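Local coordinates for protein hydrazine synthase subunit alpha (Candidatus Kuenenia stuttgartiensis, PDB 5C2V) that forms part of the hydrazine synthase complex, where it catalyses condensation of hydroxylamine with ammonia to yield hydrazine, and carries two c-type hemes, at residues Q288-V299 / R338-M348. Sequence-based numbering, arbitrary orientation.
Sequences QAKITFGDRKIV and RSPYPLPDDRM
Pro342 packs against Lys290 and Thr292, its CD 3.8 Å from Lys290 CB and its CB 3.9 Å from Thr292 CG2, the threonine side chain crossing the pyrrolidine at about a right angle. On one flank Val299 reaches across from the next strand of its own hairpin, and its CG1 meets both Pro340 CB and Met348 SD at 4.3 Å. On the other, Phe293 lies alongside Pro344, both pointing the same way. Pro344 CG sits over one face of the phenyl ring, 4.0 Å from its centroid in a CH-pi contact displaced toward the rim, while the carbonyl oxygen of Pro342 comes to the ring edge, in plane. With chi1 at -58°, Phe293 CG stands opposite its own carbonyl carbon, which lays the ring along the turn Leu343 to Asp346.

Strands 285-291 and 336-342 are each the first strand of a four-stranded antiparallel sheet, and the contact packs two such sheets face to face, consistent with successive blades of the six-bladed beta-propeller. The short segments 289-291 and 338-342 run nearly parallel, 11° apart, with their axes 6.9 Å apart; no backbone-to-backbone hydrogen bond joins the two segments, and side chains bridge the gap.

The aliphatic part of Lys290 passes over Pro340 O, which its CD touches at 3.2 Å, and beside the Tyr341 ring, which CE approaches obliquely. The lysine also makes a cation-pi contact with Trp232, and Tyr341 OH is hydrogen-bonded to Lys391 NZ. At one end Gln288, extended beyond CG, brings OE1 to Ser339 N at 2.6 Å, the donor tilted 22° from the amide carbonyl plane; Ser339 OG adds a weak bond to the same oxygen. At the other, Asp346 OD1 rests against Gly294 CA and is salt-bridged to Lys23.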
loop_
_atom_site.group_PDB
_atom_site.type_symbol
_atom_site.label_atom_id
_atom_site.label_comp_id
_atom_site.label_asym_id
_atom_site.label_seq_id
_atom_site.Cartn_x
_atom_site.Cartn_y
_atom_site.Cartn_z
ATOM N N GLN D 288 8.921 18.692 13.190
ATOM C CA GLN D 288 8.696 19.584 14.326
ATOM C C GLN D 288 8.115 18.837 15.523
ATOM O O GLN D 288 7.179 19.305 16.170
ATOM C CB GLN D 288 7.778 20.739 13.914
ATOM C CG GLN D 288 8.315 21.552 12.742
ATOM C CD GLN D 288 7.253 22.404 12.075
ATOM O OE1 GLN D 288 6.178 22.622 12.630
ATOM N NE2 GLN D 288 7.551 22.889 10.875
ATOM N N ALA D 289 8.687 17.672 15.810
ATOM C CA ALA D 289 8.198 16.812 16.881
ATOM C C ALA D 289 8.635 17.302 18.258
ATOM O O ALA D 289 9.812 17.588 18.485
ATOM C CB ALA D 289 8.669 15.382 16.660
ATOM N N LYS D 290 7.674 17.400 19.171
ATOM C CA LYS D 290 7.949 17.748 20.559
ATOM C C LYS D 290 7.148 16.832 21.480
ATOM O O LYS D 290 6.238 16.136 21.030
ATOM C CB LYS D 290 7.619 19.217 20.831
ATOM C CG LYS D 290 8.427 20.195 19.991
ATOM C CD LYS D 290 8.177 21.635 20.403
ATOM C CE LYS D 290 8.816 22.604 19.419
ATOM N NZ LYS D 290 10.279 22.372 19.277
ATOM N N ILE D 291 7.487 16.828 22.765
ATOM C CA ILE D 291 6.862 15.906 23.709
ATOM C C ILE D 291 6.148 16.632 24.849
ATOM O O ILE D 291 6.700 17.554 25.451
ATOM C CB ILE D 291 7.902 14.933 24.302
ATOM C CG1 ILE D 291 8.728 14.296 23.182
ATOM C CG2 ILE D 291 7.221 13.867 25.146
ATOM C CD1 ILE D 291 9.754 13.299 23.665
ATOM N N THR D 292 4.920 16.210 25.136
ATOM C CA THR D 292 4.132 16.799 26.215
ATOM C C THR D 292 4.604 16.310 27.577
ATOM O O THR D 292 5.083 15.187 27.714
ATOM C CB THR D 292 2.635 16.477 26.068
ATOM O OG1 THR D 292 2.441 15.059 26.141
ATOM C CG2 THR D 292 2.108 16.992 24.740
ATOM N N PHE D 293 4.484 17.172 28.579
ATOM C CA PHE D 293 4.924 16.846 29.930
ATOM C C PHE D 293 3.896 16.056 30.744
ATOM O O PHE D 293 4.257 15.129 31.468
ATOM C CB PHE D 293 5.314 18.134 30.654
ATOM C CG PHE D 293 6.399 18.902 29.955
ATOM C CD1 PHE D 293 7.732 18.608 30.187
ATOM C CD2 PHE D 293 6.086 19.893 29.038
ATOM C CE1 PHE D 293 8.733 19.303 29.535
ATOM C CE2 PHE D 293 7.083 20.591 28.383
ATOM C CZ PHE D 293 8.408 20.295 28.631
ATOM N N GLY D 294 2.622 16.427 30.637
ATOM C CA GLY D 294 1.589 15.786 31.432
ATOM C C GLY D 294 1.273 14.336 31.104
ATOM O O GLY D 294 1.411 13.461 31.959
ATOM N N ASP D 295 0.852 14.073 29.870
ATOM C CA ASP D 295 0.524 12.710 29.455
ATOM C C ASP D 295 1.655 12.047 28.673
ATOM O O ASP D 295 1.516 10.909 28.220
ATOM C CB ASP D 295 -0.769 12.692 28.631
ATOM C CG ASP D 295 -0.881 13.867 27.683
ATOM O OD1 ASP D 295 0.167 14.374 27.228
ATOM O OD2 ASP D 295 -2.022 14.284 27.390
ATOM N N ARG D 296 2.761 12.768 28.514
ATOM C CA ARG D 296 3.936 12.269 27.797
ATOM C C ARG D 296 3.600 11.799 26.386
ATOM O O ARG D 296 3.734 10.618 26.066
ATOM C CB ARG D 296 4.597 11.134 28.581
ATOM C CG ARG D 296 5.603 11.598 29.618
ATOM C CD ARG D 296 6.007 10.457 30.534
ATOM N NE ARG D 296 7.339 10.653 31.098
ATOM C CZ ARG D 296 8.421 9.995 30.696
ATOM N NH1 ARG D 296 8.327 9.093 29.729
ATOM N NH2 ARG D 296 9.596 10.235 31.260
ATOM N N LYS D 297 3.172 12.732 25.544
ATOM C CA LYS D 297 2.834 12.412 24.165
ATOM C C LYS D 297 3.783 13.100 23.197
ATOM O O LYS D 297 4.064 14.290 23.331
ATOM C CB LYS D 297 1.394 12.824 23.850
ATOM C CG LYS D 297 0.332 12.065 24.626
ATOM C CD LYS D 297 -1.061 12.541 24.244
ATOM C CE LYS D 297 -2.135 11.766 24.987
ATOM N NZ LYS D 297 -3.501 12.245 24.640
ATOM N N ILE D 298 4.272 12.349 22.217
ATOM C CA ILE D 298 5.018 12.952 21.130
ATOM C C ILE D 298 4.008 13.576 20.185
ATOM O O ILE D 298 3.180 12.877 19.598
ATOM C CB ILE D 298 5.882 11.928 20.366
ATOM C CG1 ILE D 298 6.830 11.199 21.320
ATOM C CG2 ILE D 298 6.660 12.613 19.251
ATOM C CD1 ILE D 298 7.653 10.119 20.649
ATOM N N VAL D 299 4.087 14.893 20.046
ATOM C CA VAL D 299 3.174 15.640 19.194
ATOM C C VAL D 299 3.955 16.212 18.027
ATOM O O VAL D 299 4.941 16.922 18.220
ATOM C CB VAL D 299 2.470 16.775 19.960
ATOM C CG1 VAL D 299 1.652 17.635 19.006
ATOM C CG2 VAL D 299 1.592 16.209 21.064
ATOM N N ARG D 338 1.132 24.191 12.191
ATOM C CA ARG D 338 2.582 24.059 12.189
ATOM C C ARG D 338 3.169 24.517 13.524
ATOM O O ARG D 338 2.534 25.271 14.269
ATOM C CB ARG D 338 3.194 24.862 11.036
ATOM C CG ARG D 338 3.091 26.366 11.214
ATOM C CD ARG D 338 3.414 27.128 9.939
ATOM N NE ARG D 338 4.789 26.933 9.495
ATOM C CZ ARG D 338 5.345 27.597 8.485
ATOM N NH1 ARG D 338 4.642 28.502 7.819
ATOM N NH2 ARG D 338 6.604 27.358 8.144
ATOM N N SER D 339 4.379 24.046 13.811
ATOM C CA SER D 339 5.149 24.457 14.986
ATOM C C SER D 339 4.389 24.389 16.313
ATOM O O SER D 339 4.146 25.420 16.939
ATOM C CB SER D 339 5.672 25.880 14.778
ATOM O OG SER D 339 6.358 25.995 13.543
ATOM N N PRO D 340 4.012 23.176 16.748
ATOM C CA PRO D 340 3.349 23.042 18.050
ATOM C C PRO D 340 4.340 23.162 19.207
ATOM O O PRO D 340 5.471 22.694 19.083
ATOM C CB PRO D 340 2.744 21.640 17.986
ATOM C CG PRO D 340 3.683 20.884 17.107
ATOM C CD PRO D 340 4.195 21.870 16.086
ATOM N N TYR D 341 3.928 23.782 20.310
ATOM C CA TYR D 341 4.809 23.920 21.467
ATOM C C TYR D 341 4.119 23.601 22.793
ATOM O O TYR D 341 3.502 24.476 23.399
ATOM C CB TYR D 341 5.406 25.324 21.530
ATOM C CG TYR D 341 6.729 25.347 22.256
ATOM C CD1 TYR D 341 6.781 25.424 23.641
ATOM C CD2 TYR D 341 7.925 25.262 21.559
ATOM C CE1 TYR D 341 7.987 25.433 24.310
ATOM C CE2 TYR D 341 9.137 25.269 22.218
ATOM C CZ TYR D 341 9.161 25.354 23.592
ATOM O OH TYR D 341 10.366 25.362 24.249
ATOM N N PRO D 342 4.212 22.339 23.241
ATOM C CA PRO D 342 3.614 21.914 24.513
ATOM C C PRO D 342 4.206 22.649 25.716
ATOM O O PRO D 342 5.395 22.972 25.721
ATOM C CB PRO D 342 3.945 20.416 24.583
ATOM C CG PRO D 342 4.378 20.031 23.201
ATOM C CD PRO D 342 4.985 21.257 22.607
ATOM N N LEU D 343 3.378 22.902 26.726
ATOM C CA LEU D 343 3.835 23.531 27.960
ATOM C C LEU D 343 3.705 22.567 29.136
ATOM O O LEU D 343 2.839 21.693 29.131
ATOM C CB LEU D 343 3.042 24.811 28.245
ATOM C CG LEU D 343 3.397 26.080 27.468
ATOM C CD1 LEU D 343 2.517 27.240 27.916
ATOM C CD2 LEU D 343 4.866 26.426 27.642
ATOM N N PRO D 344 4.571 22.724 30.151
ATOM C CA PRO D 344 4.507 21.957 31.402
ATOM C C PRO D 344 3.187 22.146 32.150
ATOM O O PRO D 344 2.876 21.377 33.058
ATOM C CB PRO D 344 5.678 22.516 32.212
ATOM C CG PRO D 344 6.645 22.979 31.185
ATOM C CD PRO D 344 5.802 23.533 30.072
ATOM N N ASP D 345 2.424 23.163 31.760
ATOM C CA ASP D 345 1.131 23.455 32.366
ATOM C C ASP D 345 0.033 22.656 31.679
ATOM O O ASP D 345 -1.153 22.864 31.940
ATOM C CB ASP D 345 0.816 24.949 32.278
ATOM C CG ASP D 345 1.958 25.812 32.764
ATOM O OD1 ASP D 345 2.692 25.371 33.672
ATOM O OD2 ASP D 345 2.123 26.931 32.235
ATOM N N ASP D 346 0.453 21.763 30.783
ATOM C CA ASP D 346 -0.437 20.976 29.929
ATOM C C ASP D 346 -1.182 21.869 28.945
ATOM O O ASP D 346 -2.272 21.530 28.485
ATOM C CB ASP D 346 -1.430 20.157 30.760
ATOM C CG ASP D 346 -0.745 19.142 31.651
ATOM O OD1 ASP D 346 0.386 18.729 31.319
ATOM O OD2 ASP D 346 -1.337 18.756 32.681
ATOM N N ARG D 347 -0.585 23.013 28.625
ATOM C CA ARG D 347 -1.090 23.848 27.547
ATOM C C ARG D 347 -0.198 23.676 26.327
ATOM O O ARG D 347 0.828 22.998 26.394
ATOM C CB ARG D 347 -1.144 25.318 27.971
ATOM C CG ARG D 347 -2.018 25.585 29.186
ATOM C CD ARG D 347 -2.100 27.074 29.491
ATOM N NE ARG D 347 -0.804 27.632 29.864
ATOM C CZ ARG D 347 -0.583 28.924 30.083
ATOM N NH1 ARG D 347 -1.573 29.797 29.964
ATOM N NH2 ARG D 347 0.629 29.344 30.419
ATOM N N MET D 348 -0.580 24.292 25.214
ATOM C CA MET D 348 0.234 24.233 24.008
ATOM C C MET D 348 0.028 25.466 23.135
ATOM O O MET D 348 -1.088 25.975 23.014
ATOM C CB MET D 348 -0.080 22.957 23.220
ATOM C CG MET D 348 0.830 22.715 22.025
ATOM S SD MET D 348 0.712 21.036 21.376
ATOM C CE MET D 348 -1.036 20.935 21.004
#